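Teichoic acid D-alanine hydrolase (Staphylococcus aureus, PDB 5ZH8) removes D-alanyl esters from wall and lipoteichoic acids of the cell envelope, an esterase of the beta-lactamase family that affects methicillin resistance. Local coordinates at residues A[314-319]-A[323-328]; A[139-144]-A[329-334]. All coordinates share one frame; numbering follows the deposited sequence.

Contact 1: residues A[314-319]-A[323-328]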
loop_
_atom_site.group_PDB
_atom_site.type_symbol
_atom_site.label_atom_id
_atom_site.label_comp_id
_atom_site.label_asym_id
_atom_site.label_seq_id
_atom_site.Cartn_x
_atom_site.Cartn_y
_atom_site.Cartn_z
ATOM N N ASN A 314 18.553 28.647 -3.894
ATOM C CA ASN A 314 17.453 29.146 -3.063
ATOM C C ASN A 314 16.078 28.978 -3.726
ATOM O O ASN A 314 15.174 28.390 -3.123
ATOM C CB ASN A 314 17.674 30.600 -2.645
ATOM C CG ASN A 314 18.867 30.779 -1.722
ATOM O OD1 ASN A 314 19.352 29.826 -1.105
ATOM N ND2 ASN A 314 19.357 32.017 -1.639
ATOM N N PRO A 315 15.912 29.467 -4.972
ATOM C CA PRO A 315 14.623 29.261 -5.642
ATOM C C PRO A 315 14.322 27.789 -5.914
ATOM O O PRO A 315 13.184 27.350 -5.728
ATOM C CB PRO A 315 14.774 30.015 -6.970
ATOM C CG PRO A 315 15.985 30.866 -6.823
ATOM C CD PRO A 315 16.861 30.209 -5.819
ATOM N N LEU A 316 15.335 27.038 -6.343
ATOM C CA LEU A 316 15.183 25.609 -6.566
ATOM C C LEU A 316 14.592 24.941 -5.330
ATOM O O LEU A 316 13.667 24.145 -5.442
ATOM C CB LEU A 316 16.533 24.975 -6.921
ATOM C CG LEU A 316 16.622 23.445 -6.958
ATOM C CD1 LEU A 316 15.630 22.875 -7.959
ATOM C CD2 LEU A 316 18.062 23.043 -7.275
ATOM N N LEU A 317 15.114 25.292 -4.156
ATOM C CA LEU A 317 14.667 24.702 -2.892
ATOM C C LEU A 317 13.433 25.365 -2.272
ATOM O O LEU A 317 12.721 24.706 -1.512
ATOM C CB LEU A 317 15.798 24.724 -1.850
ATOM C CG LEU A 317 17.099 23.963 -2.151
ATOM C CD1 LEU A 317 17.984 23.958 -0.911
ATOM C CD2 LEU A 317 16.847 22.544 -2.628
ATOM N N HIS A 318 13.182 26.650 -2.538
ATOM C CA HIS A 318 12.165 27.391 -1.757
ATOM C C HIS A 318 11.094 28.183 -2.516
ATOM O O HIS A 318 10.094 28.567 -1.913
ATOM C CB HIS A 318 12.868 28.327 -0.781
ATOM C CG HIS A 318 13.845 27.637 0.114
ATOM N ND1 HIS A 318 13.518 26.517 0.842
ATOM C CD2 HIS A 318 15.133 27.920 0.417
ATOM C CE1 HIS A 318 14.561 26.141 1.559
ATOM N NE2 HIS A 318 15.554 26.974 1.320
ATOM N N GLU A 319 11.290 28.443 -3.808
ATOM C CA GLU A 319 10.336 29.250 -4.569
ATOM C C GLU A 319 9.218 28.366 -5.080
ATOM O O GLU A 319 9.481 27.366 -5.742
ATOM C CB GLU A 319 11.022 29.952 -5.747
ATOM C CG GLU A 319 10.083 30.810 -6.592
ATOM C CD GLU A 319 10.807 31.604 -7.664
ATOM O OE1 GLU A 319 11.740 32.367 -7.345
ATOM O OE2 GLU A 319 10.435 31.481 -8.842
ATOM N N LYS A 323 5.886 31.760 -12.008
ATOM C CA LYS A 323 5.960 31.298 -13.355
ATOM C C LYS A 323 7.022 30.224 -13.490
ATOM O O LYS A 323 6.794 29.214 -14.101
ATOM C CB LYS A 323 6.220 32.476 -14.273
ATOM C CG LYS A 323 6.517 32.097 -15.696
ATOM C CD LYS A 323 5.250 31.909 -16.488
ATOM C CE LYS A 323 5.554 31.784 -17.967
ATOM N NZ LYS A 323 6.108 33.028 -18.566
ATOM N N GLN A 324 8.172 30.442 -12.883
ATOM C CA GLN A 324 9.292 29.509 -12.969
ATOM C C GLN A 324 9.023 28.223 -12.212
ATOM O O GLN A 324 9.230 27.131 -12.749
ATOM C CB GLN A 324 10.562 30.158 -12.419
ATOM C CG GLN A 324 11.812 29.327 -12.649
ATOM C CD GLN A 324 13.074 29.997 -12.163
ATOM O OE1 GLN A 324 13.057 31.153 -11.732
ATOM N NE2 GLN A 324 14.179 29.271 -12.220
ATOM N N TYR A 325 8.578 28.367 -10.967
ATOM C CA TYR A 325 8.258 27.240 -10.095
ATOM C C TYR A 325 6.783 27.323 -9.694
ATOM O O TYR A 325 6.468 27.741 -8.580
ATOM C CB TYR A 325 9.147 27.273 -8.852
ATOM C CG TYR A 325 10.612 27.077 -9.153
ATOM C CD1 TYR A 325 11.129 25.811 -9.369
ATOM C CD2 TYR A 325 11.483 28.159 -9.226
ATOM C CE1 TYR A 325 12.472 25.623 -9.651
ATOM C CE2 TYR A 325 12.828 27.987 -9.502
ATOM C CZ TYR A 325 13.318 26.712 -9.713
ATOM O OH TYR A 325 14.654 26.511 -9.992
ATOM N N PRO A 326 5.872 26.941 -10.609
ATOM C CA PRO A 326 4.431 27.107 -10.381
ATOM C C PRO A 326 3.854 26.200 -9.304
ATOM O O PRO A 326 2.911 26.585 -8.622
ATOM C CB PRO A 326 3.822 26.755 -11.739
ATOM C CG PRO A 326 4.799 25.826 -12.354
ATOM C CD PRO A 326 6.145 26.323 -11.919
ATOM N N ASP A 327 4.414 25.006 -9.164
ATOM C CA ASP A 327 3.893 24.008 -8.241
ATOM C C ASP A 327 4.864 23.806 -7.093
ATOM O O ASP A 327 6.002 24.275 -7.138
ATOM C CB ASP A 327 3.661 22.677 -8.977
ATOM C CG ASP A 327 2.796 22.839 -10.229
ATOM O OD1 ASP A 327 1.884 23.686 -10.171
ATOM O OD2 ASP A 327 3.044 22.177 -11.265
ATOM N N GLU A 328 4.401 23.115 -6.057
ATOM C CA GLU A 328 5.263 22.723 -4.946
ATOM C C GLU A 328 6.329 21.774 -5.465
ATOM O O GLU A 328 7.490 21.836 -5.048
ATOM C CB GLU A 328 4.450 22.040 -3.842
ATOM C CG GLU A 328 3.471 22.965 -3.137
ATOM C CD GLU A 328 2.734 22.297 -1.990
ATOM O OE1 GLU A 328 2.660 21.046 -1.956
ATOM O OE2 GLU A 328 2.218 23.032 -1.118
HETATM O O HOH W 1 10.714 32.877 -10.897
#

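Contact 2: residues A[139-144]-A[329-334]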
loop_
_atom_site.group_PDB
_atom_site.type_symbol
_atom_site.label_atom_id
_atom_site.label_comp_id
_atom_site.label_asym_id
_atom_site.label_seq_id
_atom_site.Cartn_x
_atom_site.Cartn_y
_atom_site.Cartn_z
ATOM N N GLN A 139 21.921 21.001 -13.331
ATOM C CA GLN A 139 23.335 21.098 -13.672
ATOM C C GLN A 139 23.538 21.320 -15.174
ATOM O O GLN A 139 24.298 22.197 -15.578
ATOM C CB GLN A 139 24.079 19.846 -13.229
ATOM C CG GLN A 139 24.405 19.811 -11.745
ATOM C CD GLN A 139 24.978 18.472 -11.314
ATOM O OE1 GLN A 139 24.889 17.484 -12.045
ATOM N NE2 GLN A 139 25.565 18.432 -10.120
ATOM N N LEU A 140 22.843 20.531 -15.985
ATOM C CA LEU A 140 22.926 20.642 -17.436
ATOM C C LEU A 140 22.416 21.977 -17.974
ATOM O O LEU A 140 22.911 22.463 -18.986
ATOM C CB LEU A 140 22.167 19.490 -18.110
ATOM C CG LEU A 140 22.853 18.128 -17.998
ATOM C CD1 LEU A 140 21.974 17.053 -18.600
ATOM C CD2 LEU A 140 24.217 18.153 -18.673
ATOM N N GLU A 141 21.426 22.559 -17.301
ATOM C CA GLU A 141 20.912 23.883 -17.660
ATOM C C GLU A 141 21.976 24.952 -17.452
ATOM O O GLU A 141 22.180 25.801 -18.320
ATOM C CB GLU A 141 19.666 24.225 -16.836
ATOM C CG GLU A 141 18.450 23.383 -17.171
ATOM C CD GLU A 141 17.336 23.551 -16.165
ATOM O OE1 GLU A 141 16.904 24.698 -15.958
ATOM O OE2 GLU A 141 16.886 22.542 -15.590
ATOM N N GLU A 142 22.668 24.881 -16.316
ATOM C CA GLU A 142 23.723 25.832 -15.971
ATOM C C GLU A 142 25.022 25.603 -16.769
ATOM O O GLU A 142 25.850 26.501 -16.891
ATOM C CB GLU A 142 24.010 25.773 -14.470
ATOM C CG GLU A 142 22.823 26.132 -13.577
ATOM C CD GLU A 142 22.244 27.509 -13.866
ATOM O OE1 GLU A 142 23.027 28.484 -13.954
ATOM O OE2 GLU A 142 21.002 27.610 -13.999
ATOM N N GLU A 143 25.195 24.392 -17.294
ATOM C CA GLU A 143 26.270 24.100 -18.242
ATOM C C GLU A 143 25.918 24.540 -19.669
ATOM O O GLU A 143 26.759 24.473 -20.557
ATOM C CB GLU A 143 26.601 22.606 -18.223
ATOM C CG GLU A 143 27.267 22.145 -16.937
ATOM C CD GLU A 143 27.554 20.655 -16.915
ATOM O OE1 GLU A 143 27.563 20.022 -17.997
ATOM O OE2 GLU A 143 27.783 20.110 -15.814
ATOM N N HIS A 144 24.677 24.988 -19.870
ATOM C CA HIS A 144 24.189 25.475 -21.168
ATOM C C HIS A 144 24.098 24.363 -22.217
ATOM O O HIS A 144 24.318 24.589 -23.404
ATOM C CB HIS A 144 25.037 26.645 -21.690
ATOM C CG HIS A 144 25.458 27.616 -20.630
ATOM N ND1 HIS A 144 24.715 28.726 -20.290
ATOM C CD2 HIS A 144 26.550 27.637 -19.832
ATOM C CE1 HIS A 144 25.334 29.387 -19.331
ATOM N NE2 HIS A 144 26.452 28.750 -19.039
ATOM N N TYR A 329 5.926 20.910 -6.392
ATOM C CA TYR A 329 6.831 19.939 -6.996
ATOM C C TYR A 329 7.779 20.596 -7.997
ATOM O O TYR A 329 7.357 21.401 -8.814
ATOM C CB TYR A 329 6.032 18.845 -7.700
ATOM C CG TYR A 329 6.844 17.624 -8.041
ATOM C CD1 TYR A 329 7.117 16.674 -7.081
ATOM C CD2 TYR A 329 7.342 17.419 -9.322
ATOM C CE1 TYR A 329 7.849 15.548 -7.370
ATOM C CE2 TYR A 329 8.086 16.292 -9.622
ATOM C CZ TYR A 329 8.332 15.362 -8.638
ATOM O OH TYR A 329 9.058 14.227 -8.903
ATOM N N ARG A 330 9.059 20.256 -7.905
ATOM C CA ARG A 330 10.034 20.610 -8.931
ATOM C C ARG A 330 11.253 19.695 -8.823
ATOM O O ARG A 330 11.655 19.301 -7.719
ATOM C CB ARG A 330 10.470 22.084 -8.835
ATOM C CG ARG A 330 11.573 22.383 -7.811
ATOM C CD ARG A 330 11.113 22.162 -6.368
ATOM N NE ARG A 330 9.883 22.896 -6.109
ATOM C CZ ARG A 330 9.810 24.212 -5.963
ATOM N NH1 ARG A 330 10.898 24.971 -6.019
ATOM N NH2 ARG A 330 8.633 24.777 -5.754
ATOM N N TYR A 331 11.831 19.357 -9.974
ATOM C CA TYR A 331 13.094 18.614 -10.032
ATOM C C TYR A 331 13.137 17.419 -9.076
ATOM O O TYR A 331 14.136 17.189 -8.397
ATOM C CB TYR A 331 14.274 19.572 -9.790
ATOM C CG TYR A 331 14.444 20.565 -10.912
ATOM C CD1 TYR A 331 15.117 20.209 -12.085
ATOM C CD2 TYR A 331 13.912 21.857 -10.826
ATOM C CE1 TYR A 331 15.274 21.111 -13.125
ATOM C CE2 TYR A 331 14.063 22.763 -11.866
ATOM C CZ TYR A 331 14.742 22.383 -13.011
ATOM O OH TYR A 331 14.896 23.273 -14.048
ATOM N N GLY A 332 12.038 16.675 -9.026
ATOM C CA GLY A 332 11.966 15.445 -8.241
ATOM C C GLY A 332 11.593 15.562 -6.774
ATOM O O GLY A 332 11.654 14.570 -6.059
ATOM N N PHE A 333 11.204 16.747 -6.310
ATOM C CA PHE A 333 10.861 16.929 -4.887
ATOM C C PHE A 333 9.891 18.084 -4.657
ATOM O O PHE A 333 9.608 18.861 -5.562
ATOM C CB PHE A 333 12.132 17.137 -4.068
ATOM C CG PHE A 333 12.719 18.513 -4.196
ATOM C CD1 PHE A 333 13.561 18.837 -5.265
ATOM C CD2 PHE A 333 12.426 19.489 -3.258
ATOM C CE1 PHE A 333 14.092 20.107 -5.386
ATOM C CE2 PHE A 333 12.951 20.767 -3.377
ATOM C CZ PHE A 333 13.786 21.073 -4.440
ATOM N N TYR A 334 9.400 18.184 -3.430
ATOM C CA TYR A 334 8.372 19.156 -3.070
ATOM C C TYR A 334 8.908 20.271 -2.183
ATOM O O TYR A 334 9.555 20.009 -1.181
ATOM C CB TYR A 334 7.250 18.447 -2.318
ATOM C CG TYR A 334 6.476 17.455 -3.146
ATOM C CD1 TYR A 334 5.368 17.858 -3.872
ATOM C CD2 TYR A 334 6.843 16.108 -3.194
ATOM C CE1 TYR A 334 4.645 16.957 -4.633
ATOM C CE2 TYR A 334 6.124 15.199 -3.954
ATOM C CZ TYR A 334 5.026 15.629 -4.668
ATOM O OH TYR A 334 4.299 14.743 -5.426
#

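Contact 1: residues A[314-319]-A[323-328]
Pro-315 meets the ring of Tyr-325 in two ways. Its CB sits 3.8 Å from CE2 of Tyr-325, an apolar touch near the rim, while its carbonyl O lies over one face of that ring, off its centre. The same O of Pro-315 accepts the bond from Glu-319 N at 2.9 Å, so the carbonyl that leans over the aromatic also closes the last turn of helix 310-318. At Leu-316 the backbone does the touching: CA comes within 3.6 Å of Tyr-325 OH, and the isobutyl branch heads off to Phe-333. The segment 323-328 is the connection from this helix to strand 329-330 within the beta-lactamase fold, and it doubles back so that its tyrosine packs on the helix C terminus. Glu-319 is the first residue to leave helical angles. Its CG is anti to the backbone N (chi1 180°) and the chain runs extended, bringing OE2 to the ring edge in plane, 3.5 Å from Tyr-325 CD2, with the carboxylate turned 86° to the ring. Thr-322 OG1 is the main partner of this OE2; a water also donates to it and reaches Gln-324 OE1 at 3.0 Å. The other carboxylate oxygen, OE1, takes Val-396 N near the C terminus.

Contact 2: residues A[139-144]-A[329-334]
Glu-141 and Tyr-331 carry this contact between them. Their side chains come from opposite directions, and the phenol donates to the carboxylate: Tyr-331 OH to Glu-141 OE2 is 2.6 Å, received on the syn lone pair. Glu-141 OE1 is 3.1 Å from the same hydroxyl, but the bond goes to OE2. OE2 lies at the ring edge near its plane, and the carboxylate is tilted only 25° from the ring. An extended chain beyond CG lets Glu-141 span the gap. Lys-138 adds weak contacts, a long ion pair to Glu-141 OE1 and a weak bond to Tyr-331 OH. The tyrosine end is the packed one: Tyr-331 is buried, with Leu-316 of helix 310-318 against it. The glutamate end is looser. Beyond Glu-141, the exposed Glu-142 leads to His-144, which has a positive phi and closes the chain back on the last turn in a Schellman motif, with His-144 N bonded to Glu-141 O. On the other segment, Arg-330 and Phe-333 are joined by N to O bonds in both directions, 2.8 Å from Arg-330 N to Phe-333 O. Tyr-331 and Gly-332 thus form the type I' turn of a two-residue beta hairpin, at the edge of the large antiparallel sheet.

From the N terminus, helix 129-142 comes first, and its C-terminal end opens contact 2. The chain then runs through 184 intervening residues before the hairpin at 329-334 closes that long loop. Contact 1 is nested inside it, late on: helix 310-318 ends, the chain turns through residues 319-322, and 323-328 folds back on it. Their centres lie about 11 Å apart, and the two meet directly. Arg-330, in the hairpin, reaches back to the helix end, with NH2 2.7 Å from Glu-319 O and NH1 2.9 Å from Leu-316 O, both probable hydrogen bonds. Together they tie two helix ends to the edge of the large sheet.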